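Local coordinates for protein GH26C (Muricauda sp. MAR_2010_75, PDB 6Q78) that probably hydrolyses internal beta-1,4-mannosidic bonds in mannans, acting as an endo-mannanase, at residues N72-S77 with V328-L333; F156-R161 with R223-F228; F276-Y281 with L317-D322. One frame throughout, in Å; residues are numbered along the deposited sequence.

Contact 1: residues N72-S77 with V328-L333; sequences NLKLLS and VKIASL
Lys-74 NZ is gripped by two backbone carbonyls: it gives a 2.8 Å bond to Lys-329 O and a weak one to Ala-324 O. This is the bottom of a TIM barrel, where helix 64-76, just ahead of the first strand, packs beside the start of strand 330-336. Ala-324 lies in the last turn of helix 306-327, which closes in a Schellman motif with Val-328 taking positive phi (55°), so the ammonium group sits by a helix C-terminus, whose dipole would probably favour it. NZ meets Lys-329 O at a C=O...NZ angle of 154°, tilted slightly out of the carbonyl plane. A bend at chi2 brings Lys-74 CD to 3.3 Å from Lys-329 O, and the rest of the chain runs on extended to NZ. Lower down the same side chain, Lys-74 CB rests 4.1 Å from Ile-330 CG1. Apolar contact carries on at Leu-73, whose side chain crosses that of Ile-330 at about a right angle; Leu-73 CB meets Ile-330 CD1 at 3.7 Å. Met-411 packs on Leu-73 as well, and Ile-293 of the adjoining strand touches Ile-330. One turn on from Lys-74, a water joins the strand backbone to Ser-77. It accepts from Ala-331 N at 3.0 Å and donates to Ser-77 OG, also at 3.0 Å. Ser-77 OG spends its own hydrogen on Lys-74 O, 2.7 Å away, approaching that carbonyl from 32° out of its plane.

Contact 2: residues F156-R161 with R223-F228; sequences FCWHFR and RPFHEF. With TRS (2-amino-2-hydroxymethyl-propane-1,3-diol), chain C.
The ligand pocket at the C-terminal end of the barrel strands is lined here by two histidines, His-159 and His-226, which meet as an offset edge-to-face pair. Their planes stand at 82°, and His-226 is the one presenting its edge: its CE1 lies 3.8 Å above the His-159 plane, displaced toward the rim. Both rings hold a Tris molecule, probably from the crystallisation liquor. His-226 NE2 donates to TRS O1 at 2.8 Å, whereas between His-159 NE2 and TRS O2 either could be the donor; Asp-116 bonds the far nitrogen, ND1, of His-159. Glu-227, its chain extended beyond CG, takes the amine, TRS N, on OE2 at 3.0 Å. In this (beta/alpha)8 barrel Glu-227 follows the fourth strand, the position at which clan GH-A glycosidases keep their acid/base, so such a role is likely but inferred. Below the pocket, neighbouring strands 153-157 and 220-223 run parallel, and Arg-223 N bonds Phe-156 O at 2.8 Å. The strands then part, and two waters span the gap: one accepts from Trp-158 N and donates to Arg-223 O, the other donates to Trp-158 O and accepts from Phe-225 N. The Arg-223 guanidinium, 3.8 Å from Cys-157 CB at its NH2, is engaged by Glu-335 and Asp-297 in salt bridges. Farther from the Tris, Phe-160 and Phe-225 lie side by side pointing the same way, Phe-160 CD2 4.0 Å from Phe-225 CE1.

Contact 3: residues F276-Y281 with L317-D322; sequences FSESEY and LKIVSD
Tyr-281 and Val-320 cross at about a right angle, with one valine methyl doing most of the touching: Val-320 CG2 comes to 3.6 Å from Tyr-281 CE1 and approaches the ring obliquely. Tyr-281 CG is anti to the backbone N (chi1 -177°), from where the ring runs on past Val-320; its hydroxyl bonds Gly-295 O in strand 293-298. Phe-275 adds an edge-to-face contact to the same ring. An alanine in place of Tyr-281 would probably leave Val-320 CG2 without its aromatic partner and Gly-295 O without the phenol, opening a gap between the helices and the strand. Ile-319 works in two directions. Its chi2 of 169° extends the CD1 branch, which ends 3.5 Å from Ser-277 N and touches the peptide joining Phe-276 to Ser-277; the CG2 branch turns to Glu-278 instead, lying 4.0 Å from Glu-278 CG as the two side chains cross obliquely. Both partners belong to the outer layer of the (beta/alpha)8 barrel: helix 306-327 joins the sixth strand to the seventh, and the single-turn helix 278-281 stands in the connection between the fifth and the sixth. Ser-277 is the N-cap of that short helix, its OG accepting from Glu-280 N at 3.1 Å. At the outer margin, Glu-278 is extended beyond CG, and its OE2 ends 4.7 Å from Asp-322 OD2, two like charges. A water donates to both oxygens, which probably eases the repulsion. The other carboxylate oxygen, Asp-322 OD1, makes a salt bridge with Lys-318 NZ at 3.5 Å, one turn earlier on the same helix.

In the fold
Contacts 1 and 3 are neighbours, their centres 15 Å apart, because helix 306-327 leads straight into strand 330-336; Ala-331 CB packs 3.8 Å from Ser-321 CA where they touch. Contact 2 stands apart from both, centre to centre about 21 Å from contact 1 and 20 Å from contact 3, with nearest atoms about 7 and 5 Å away. It alone of the three binds the Tris molecule. Strand 330-336 nevertheless connects the regions: it starts in contact 1 at the bottom of the barrel and runs up to Glu-335, which bonds Tris and Arg-223 of contact 2. Contacts 2 and 3 both fall within the chain loop that contact 1 closes.

Contact 1: residues N72-S77 with V328-L333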
loop_
_atom_site.group_PDB
_atom_site.type_symbol
_atom_site.label_atom_id
_atom_site.label_comp_id
_atom_site.label_asym_id
_atom_site.label_seq_id
_atom_site.Cartn_x
_atom_site.Cartn_y
_atom_site.Cartn_z
ATOM N N ASN A 72 -7.201 -13.943 -6.210
ATOM C CA ASN A 72 -6.446 -14.723 -5.231
ATOM C C ASN A 72 -6.292 -13.981 -3.908
ATOM O O ASN A 72 -6.234 -14.628 -2.858
ATOM C CB ASN A 72 -5.076 -15.123 -5.803
ATOM C CG ASN A 72 -5.179 -16.314 -6.715
ATOM O OD1 ASN A 72 -5.699 -17.340 -6.304
ATOM N ND2 ASN A 72 -4.723 -16.185 -7.959
ATOM N N LEU A 73 -6.190 -12.643 -3.934
ATOM C CA LEU A 73 -6.166 -11.899 -2.673
ATOM C C LEU A 73 -7.485 -12.037 -1.944
ATOM O O LEU A 73 -7.519 -12.196 -0.716
ATOM C CB LEU A 73 -5.900 -10.414 -2.918
ATOM C CG LEU A 73 -4.449 -10.052 -3.196
ATOM C CD1 LEU A 73 -4.327 -8.618 -3.652
ATOM C CD2 LEU A 73 -3.591 -10.260 -1.927
ATOM N N LYS A 74 -8.586 -11.920 -2.682
ATOM C CA LYS A 74 -9.900 -12.035 -2.064
ATOM C C LYS A 74 -10.091 -13.424 -1.469
ATOM O O LYS A 74 -10.601 -13.565 -0.350
ATOM C CB LYS A 74 -10.966 -11.720 -3.112
ATOM C CG LYS A 74 -12.412 -11.754 -2.632
ATOM C CD LYS A 74 -12.719 -10.648 -1.641
ATOM C CE LYS A 74 -14.228 -10.599 -1.440
ATOM N NZ LYS A 74 -14.549 -9.728 -0.280
ATOM N N LEU A 75 -9.637 -14.461 -2.193
ATOM C CA LEU A 75 -9.786 -15.838 -1.731
ATOM C C LEU A 75 -8.951 -16.082 -0.478
ATOM O O LEU A 75 -9.452 -16.607 0.526
ATOM C CB LEU A 75 -9.381 -16.813 -2.845
ATOM C CG LEU A 75 -9.431 -18.278 -2.421
ATOM C CD1 LEU A 75 -10.842 -18.656 -2.045
ATOM C CD2 LEU A 75 -8.913 -19.162 -3.547
ATOM N N LEU A 76 -7.675 -15.689 -0.507
ATOM C CA LEU A 76 -6.840 -16.014 0.648
ATOM C C LEU A 76 -7.246 -15.197 1.876
ATOM O O LEU A 76 -7.110 -15.685 3.014
ATOM C CB LEU A 76 -5.357 -15.897 0.323
ATOM C CG LEU A 76 -4.772 -14.514 0.234
ATOM C CD1 LEU A 76 -4.388 -13.983 1.626
ATOM C CD2 LEU A 76 -3.503 -14.594 -0.640
ATOM N N SER A 77 -7.858 -14.028 1.669
ATOM C CA SER A 77 -8.301 -13.212 2.805
ATOM C C SER A 77 -9.357 -13.913 3.664
ATOM O O SER A 77 -9.588 -13.490 4.806
ATOM C CB SER A 77 -8.789 -11.817 2.339
ATOM O OG SER A 77 -10.092 -11.926 1.790
ATOM N N VAL A 328 -17.720 -6.572 -2.100
ATOM C CA VAL A 328 -16.848 -7.445 -2.888
ATOM C C VAL A 328 -15.534 -6.745 -3.220
ATOM O O VAL A 328 -15.129 -6.668 -4.382
ATOM C CB VAL A 328 -17.553 -8.024 -4.136
ATOM C CG1 VAL A 328 -16.795 -9.215 -4.647
ATOM C CG2 VAL A 328 -18.998 -8.405 -3.793
ATOM N N LYS A 329 -14.880 -6.220 -2.190
ATOM C CA LYS A 329 -13.555 -5.611 -2.256
ATOM C C LYS A 329 -12.578 -6.480 -1.473
ATOM O O LYS A 329 -12.967 -7.433 -0.794
ATOM C CB LYS A 329 -13.553 -4.199 -1.656
ATOM C CG LYS A 329 -14.591 -3.227 -2.260
ATOM C CD LYS A 329 -14.451 -3.176 -3.759
ATOM C CE LYS A 329 -15.379 -2.114 -4.345
ATOM N NZ LYS A 329 -15.402 -2.224 -5.830
ATOM N N ILE A 330 -11.293 -6.132 -1.563
ATOM C CA ILE A 330 -10.261 -6.750 -0.730
ATOM C C ILE A 330 -9.947 -5.772 0.400
ATOM O O ILE A 330 -9.641 -4.594 0.141
ATOM C CB ILE A 330 -8.992 -6.991 -1.561
ATOM C CG1 ILE A 330 -9.287 -8.015 -2.673
ATOM C CG2 ILE A 330 -7.830 -7.502 -0.690
ATOM C CD1 ILE A 330 -8.374 -7.784 -3.888
ATOM N N ALA A 331 -10.002 -6.248 1.652
ATOM C CA ALA A 331 -9.614 -5.378 2.761
ATOM C C ALA A 331 -8.125 -5.530 3.085
ATOM O O ALA A 331 -7.503 -6.564 2.794
ATOM C CB ALA A 331 -10.460 -5.675 4.004
ATOM N N SER A 332 -7.548 -4.483 3.701
ATOM C CA SER A 332 -6.120 -4.538 4.028
ATOM C C SER A 332 -5.774 -3.530 5.101
ATOM O O SER A 332 -6.363 -2.449 5.165
ATOM C CB SER A 332 -5.231 -4.267 2.789
ATOM O OG SER A 332 -3.872 -3.978 3.149
ATOM N N LEU A 333 -4.822 -3.899 5.970
ATOM C CA LEU A 333 -4.122 -2.913 6.799
ATOM C C LEU A 333 -2.890 -2.533 5.984
ATOM O O LEU A 333 -1.844 -3.195 6.017
ATOM C CB LEU A 333 -3.771 -3.512 8.164
ATOM C CG LEU A 333 -3.004 -2.586 9.132
ATOM C CD1 LEU A 333 -3.860 -1.340 9.481
ATOM C CD2 LEU A 333 -2.675 -3.395 10.428
HETATM O O HOH W 1 -10.914 -9.070 1.924
#

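Contact 2: residues F156-R161 with R223-F228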
loop_
_atom_site.group_PDB
_atom_site.type_symbol
_atom_site.label_atom_id
_atom_site.label_comp_id
_atom_site.label_asym_id
_atom_site.label_seq_id
_atom_site.Cartn_x
_atom_site.Cartn_y
_atom_site.Cartn_z
ATOM N N PHE A 156 2.223 0.124 -4.676
ATOM C CA PHE A 156 2.839 1.452 -4.746
ATOM C C PHE A 156 1.982 2.502 -4.067
ATOM O O PHE A 156 0.786 2.623 -4.383
ATOM C CB PHE A 156 2.984 1.933 -6.194
ATOM C CG PHE A 156 4.219 1.445 -6.903
ATOM C CD1 PHE A 156 4.326 0.103 -7.312
ATOM C CD2 PHE A 156 5.273 2.310 -7.146
ATOM C CE1 PHE A 156 5.467 -0.357 -7.994
ATOM C CE2 PHE A 156 6.407 1.860 -7.862
ATOM C CZ PHE A 156 6.489 0.528 -8.285
ATOM N N CYS A 157 2.599 3.277 -3.177
ATOM C CA CYS A 157 2.032 4.532 -2.701
ATOM C C CYS A 157 2.698 5.653 -3.499
ATOM O O CYS A 157 3.491 5.402 -4.417
ATOM C CB CYS A 157 2.199 4.681 -1.182
ATOM S SG CYS A 157 3.944 4.763 -0.645
ATOM N N TRP A 158 2.346 6.909 -3.192
ATOM C CA TRP A 158 2.856 8.043 -3.964
ATOM C C TRP A 158 3.010 9.244 -3.042
ATOM O O TRP A 158 2.039 9.983 -2.799
ATOM C CB TRP A 158 1.893 8.343 -5.096
ATOM C CG TRP A 158 2.401 9.387 -6.047
ATOM C CD1 TRP A 158 3.697 9.847 -6.172
ATOM C CD2 TRP A 158 1.649 10.048 -7.066
ATOM N NE1 TRP A 158 3.781 10.789 -7.195
ATOM C CE2 TRP A 158 2.533 10.916 -7.761
ATOM C CE3 TRP A 158 0.310 10.015 -7.440
ATOM C CZ2 TRP A 158 2.112 11.699 -8.825
ATOM C CZ3 TRP A 158 -0.113 10.832 -8.490
ATOM C CH2 TRP A 158 0.781 11.649 -9.161
ATOM N N HIS A 159 4.243 9.466 -2.558
ATOM C CA HIS A 159 4.531 10.692 -1.819
ATOM C C HIS A 159 4.818 11.769 -2.859
ATOM O O HIS A 159 5.967 12.041 -3.252
ATOM C CB HIS A 159 5.662 10.489 -0.821
ATOM C CG HIS A 159 5.250 9.719 0.395
ATOM N ND1 HIS A 159 5.234 8.338 0.425
ATOM C CD2 HIS A 159 4.865 10.131 1.632
ATOM C CE1 HIS A 159 4.829 7.934 1.621
ATOM N NE2 HIS A 159 4.579 9.000 2.365
ATOM N N PHE A 160 3.716 12.357 -3.345
ATOM C CA PHE A 160 3.697 13.284 -4.481
ATOM C C PHE A 160 3.997 14.695 -3.989
ATOM O O PHE A 160 3.230 15.274 -3.224
ATOM C CB PHE A 160 2.302 13.146 -5.103
ATOM C CG PHE A 160 2.007 14.058 -6.299
ATOM C CD1 PHE A 160 3.013 14.564 -7.097
ATOM C CD2 PHE A 160 0.688 14.336 -6.631
ATOM C CE1 PHE A 160 2.695 15.373 -8.202
ATOM C CE2 PHE A 160 0.377 15.167 -7.689
ATOM C CZ PHE A 160 1.377 15.692 -8.470
ATOM N N ARG A 161 5.155 15.219 -4.370
ATOM C CA ARG A 161 5.509 16.573 -3.959
ATOM C C ARG A 161 4.543 17.565 -4.591
ATOM O O ARG A 161 4.148 17.429 -5.751
ATOM C CB ARG A 161 6.971 16.884 -4.319
ATOM C CG ARG A 161 7.927 16.003 -3.523
ATOM C CD ARG A 161 9.376 16.156 -3.956
ATOM N NE ARG A 161 10.133 14.999 -3.502
ATOM C CZ ARG A 161 10.684 14.866 -2.306
ATOM N NH1 ARG A 161 10.585 15.831 -1.403
ATOM N NH2 ARG A 161 11.322 13.720 -2.010
ATOM N N ARG A 223 -1.994 2.943 -4.580
ATOM C CA ARG A 223 -2.641 3.464 -3.365
ATOM C C ARG A 223 -2.343 4.949 -3.228
ATOM O O ARG A 223 -1.485 5.327 -2.425
ATOM C CB ARG A 223 -2.126 2.689 -2.141
ATOM C CG ARG A 223 -2.837 3.012 -0.833
ATOM C CD ARG A 223 -2.384 2.044 0.255
ATOM N NE ARG A 223 -0.982 2.247 0.629
ATOM C CZ ARG A 223 -0.574 2.999 1.655
ATOM N NH1 ARG A 223 -1.432 3.661 2.429
ATOM N NH2 ARG A 223 0.715 3.074 1.935
ATOM N N PRO A 224 -3.009 5.818 -3.996
ATOM C CA PRO A 224 -2.652 7.244 -4.014
ATOM C C PRO A 224 -3.407 8.032 -2.949
ATOM O O PRO A 224 -4.464 7.610 -2.449
ATOM C CB PRO A 224 -3.149 7.699 -5.392
ATOM C CG PRO A 224 -4.387 6.822 -5.607
ATOM C CD PRO A 224 -3.997 5.451 -5.030
ATOM N N PHE A 225 -2.840 9.203 -2.614
ATOM C CA PHE A 225 -3.541 10.184 -1.756
ATOM C C PHE A 225 -3.997 9.539 -0.453
ATOM O O PHE A 225 -5.116 9.731 0.031
ATOM C CB PHE A 225 -4.675 10.902 -2.528
ATOM C CG PHE A 225 -4.194 11.482 -3.836
ATOM C CD1 PHE A 225 -3.264 12.516 -3.809
ATOM C CD2 PHE A 225 -4.618 10.980 -5.063
ATOM C CE1 PHE A 225 -2.758 13.040 -4.989
ATOM C CE2 PHE A 225 -4.132 11.498 -6.252
ATOM C CZ PHE A 225 -3.206 12.547 -6.205
ATOM N N HIS A 226 -3.070 8.791 0.142
ATOM C CA HIS A 226 -3.378 8.043 1.358
ATOM C C HIS A 226 -3.344 8.927 2.612
ATOM O O HIS A 226 -2.777 10.031 2.644
ATOM C CB HIS A 226 -2.379 6.876 1.515
ATOM C CG HIS A 226 -0.955 7.314 1.723
ATOM N ND1 HIS A 226 -0.293 8.139 0.830
ATOM C CD2 HIS A 226 -0.061 7.027 2.708
ATOM C CE1 HIS A 226 0.933 8.350 1.261
ATOM N NE2 HIS A 226 1.111 7.679 2.390
ATOM N N GLU A 227 -3.952 8.415 3.674
ATOM C CA GLU A 227 -3.932 9.120 4.961
ATOM C C GLU A 227 -4.514 10.514 4.848
ATOM O O GLU A 227 -4.113 11.434 5.585
ATOM C CB GLU A 227 -2.517 9.150 5.586
ATOM C CG GLU A 227 -1.995 7.709 5.840
ATOM C CD GLU A 227 -0.567 7.638 6.317
ATOM O OE1 GLU A 227 0.059 8.659 6.591
ATOM O OE2 GLU A 227 -0.043 6.491 6.392
ATOM N N PHE A 228 -5.528 10.655 3.991
ATOM C CA PHE A 228 -6.151 11.936 3.685
ATOM C C PHE A 228 -7.041 12.448 4.815
ATOM O O PHE A 228 -7.536 13.591 4.719
ATOM C CB PHE A 228 -7.033 11.715 2.444
ATOM C CG PHE A 228 -8.080 10.629 2.644
ATOM C CD1 PHE A 228 -9.264 10.915 3.312
ATOM C CD2 PHE A 228 -7.859 9.335 2.218
ATOM C CE1 PHE A 228 -10.198 9.912 3.528
ATOM C CE2 PHE A 228 -8.805 8.324 2.419
ATOM C CZ PHE A 228 -9.972 8.629 3.089
HETATM C C TRS C . 4.046 7.310 6.211
HETATM C C1 TRS C . 4.297 6.572 4.913
HETATM C C2 TRS C . 3.715 8.760 5.866
HETATM C C3 TRS C . 5.299 7.172 7.097
HETATM N N TRS C . 2.914 6.685 6.910
HETATM O O1 TRS C . 3.121 6.617 4.106
HETATM O O2 TRS C . 4.814 9.365 5.180
HETATM O O3 TRS C . 5.124 7.756 8.374
HETATM O O HOH W 2 -0.006 7.522 -1.897
HETATM O O HOH W 3 -0.564 10.373 -3.688
#

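Contact 3: residues F276-Y281 with L317-D322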
loop_
_atom_site.group_PDB
_atom_site.type_symbol
_atom_site.label_atom_id
_atom_site.label_comp_id
_atom_site.label_asym_id
_atom_site.label_seq_id
_atom_site.Cartn_x
_atom_site.Cartn_y
_atom_site.Cartn_z
ATOM N N PHE A 276 -14.313 5.756 13.444
ATOM C CA PHE A 276 -14.875 4.769 14.350
ATOM C C PHE A 276 -16.139 4.141 13.804
ATOM O O PHE A 276 -16.800 3.388 14.538
ATOM C CB PHE A 276 -15.238 5.413 15.692
ATOM C CG PHE A 276 -14.061 5.881 16.475
ATOM C CD1 PHE A 276 -13.446 5.040 17.373
ATOM C CD2 PHE A 276 -13.584 7.172 16.322
ATOM C CE1 PHE A 276 -12.371 5.456 18.109
ATOM C CE2 PHE A 276 -12.497 7.596 17.051
ATOM C CZ PHE A 276 -11.891 6.733 17.948
ATOM N N SER A 277 -16.517 4.453 12.566
ATOM C CA SER A 277 -17.770 3.972 12.012
ATOM C C SER A 277 -17.642 3.801 10.500
ATOM O O SER A 277 -16.748 4.366 9.853
ATOM C CB SER A 277 -18.880 4.979 12.300
ATOM O OG SER A 277 -18.640 6.195 11.618
ATOM N N GLU A 278 -18.570 3.014 9.936
ATOM C CA GLU A 278 -18.617 2.869 8.480
ATOM C C GLU A 278 -18.844 4.213 7.801
ATOM O O GLU A 278 -18.202 4.521 6.791
ATOM C CB GLU A 278 -19.739 1.907 8.078
ATOM C CG GLU A 278 -19.531 0.489 8.512
ATOM C CD GLU A 278 -20.672 -0.447 8.113
ATOM O OE1 GLU A 278 -21.630 -0.020 7.427
ATOM O OE2 GLU A 278 -20.593 -1.630 8.509
ATOM N N SER A 279 -19.785 5.021 8.326
ATOM C CA SER A 279 -20.041 6.320 7.721
ATOM C C SER A 279 -18.792 7.190 7.697
ATOM O O SER A 279 -18.543 7.891 6.709
ATOM C CB SER A 279 -21.171 7.033 8.449
ATOM O OG SER A 279 -22.375 6.318 8.212
ATOM N N GLU A 280 -17.984 7.147 8.762
ATOM C CA GLU A 280 -16.797 7.993 8.760
ATOM C C GLU A 280 -15.732 7.435 7.833
ATOM O O GLU A 280 -15.077 8.200 7.123
ATOM C CB GLU A 280 -16.261 8.250 10.166
ATOM C CG GLU A 280 -15.193 9.379 10.224
ATOM C CD GLU A 280 -15.640 10.769 9.662
ATOM O OE1 GLU A 280 -16.861 11.104 9.567
ATOM O OE2 GLU A 280 -14.731 11.562 9.329
ATOM N N TYR A 281 -15.582 6.107 7.779
ATOM C CA TYR A 281 -14.654 5.518 6.815
ATOM C C TYR A 281 -15.014 5.916 5.398
ATOM O O TYR A 281 -14.134 6.139 4.562
ATOM C CB TYR A 281 -14.659 3.993 6.932
ATOM C CG TYR A 281 -13.670 3.356 6.013
ATOM C CD1 TYR A 281 -12.328 3.297 6.354
ATOM C CD2 TYR A 281 -14.072 2.810 4.796
ATOM C CE1 TYR A 281 -11.395 2.693 5.476
ATOM C CE2 TYR A 281 -13.169 2.221 3.926
ATOM C CZ TYR A 281 -11.838 2.172 4.268
ATOM O OH TYR A 281 -10.967 1.571 3.363
ATOM N N LEU A 317 -10.346 -2.094 11.884
ATOM C CA LEU A 317 -10.108 -3.029 10.784
ATOM C C LEU A 317 -11.349 -3.858 10.479
ATOM O O LEU A 317 -11.549 -4.255 9.314
ATOM C CB LEU A 317 -8.876 -3.902 11.066
ATOM C CG LEU A 317 -8.240 -4.609 9.854
ATOM C CD1 LEU A 317 -7.881 -3.618 8.759
ATOM C CD2 LEU A 317 -7.002 -5.385 10.290
ATOM N N LYS A 318 -12.181 -4.147 11.511
ATOM C CA LYS A 318 -13.403 -4.911 11.282
ATOM C C LYS A 318 -14.383 -4.119 10.438
ATOM O O LYS A 318 -15.117 -4.694 9.611
ATOM C CB LYS A 318 -14.028 -5.333 12.615
ATOM C CG LYS A 318 -15.314 -6.158 12.454
ATOM C CD LYS A 318 -15.016 -7.527 11.824
ATOM C CE LYS A 318 -16.282 -8.420 11.874
ATOM N NZ LYS A 318 -16.109 -9.660 11.060
ATOM N N ILE A 319 -14.424 -2.795 10.638
ATOM C CA ILE A 319 -15.246 -1.947 9.780
ATOM C C ILE A 319 -14.809 -2.097 8.328
ATOM O O ILE A 319 -15.639 -2.239 7.425
ATOM C CB ILE A 319 -15.129 -0.479 10.218
ATOM C CG1 ILE A 319 -15.877 -0.240 11.545
ATOM C CG2 ILE A 319 -15.626 0.434 9.135
ATOM C CD1 ILE A 319 -15.540 1.135 12.143
ATOM N N VAL A 320 -13.506 -1.937 8.071
ATOM C CA VAL A 320 -12.986 -2.111 6.717
ATOM C C VAL A 320 -13.332 -3.496 6.196
ATOM O O VAL A 320 -13.768 -3.657 5.048
ATOM C CB VAL A 320 -11.468 -1.855 6.688
ATOM C CG1 VAL A 320 -10.863 -2.018 5.258
ATOM C CG2 VAL A 320 -11.156 -0.445 7.263
ATOM N N SER A 321 -13.072 -4.520 7.012
ATOM C CA SER A 321 -13.314 -5.897 6.578
ATOM C C SER A 321 -14.799 -6.136 6.280
ATOM O O SER A 321 -15.142 -6.797 5.287
ATOM C CB SER A 321 -12.795 -6.850 7.656
ATOM O OG SER A 321 -13.148 -8.200 7.406
ATOM N N ASP A 322 -15.691 -5.587 7.110
ATOM C CA ASP A 322 -17.125 -5.739 6.853
ATOM C C ASP A 322 -17.531 -5.067 5.546
ATOM O O ASP A 322 -18.338 -5.617 4.778
ATOM C CB ASP A 322 -17.966 -5.139 7.986
ATOM C CG ASP A 322 -18.018 -6.007 9.226
ATOM O OD1 ASP A 322 -17.672 -7.215 9.146
ATOM O OD2 ASP A 322 -18.459 -5.476 10.287
HETATM O O HOH W 4 -18.802 -2.855 10.495
#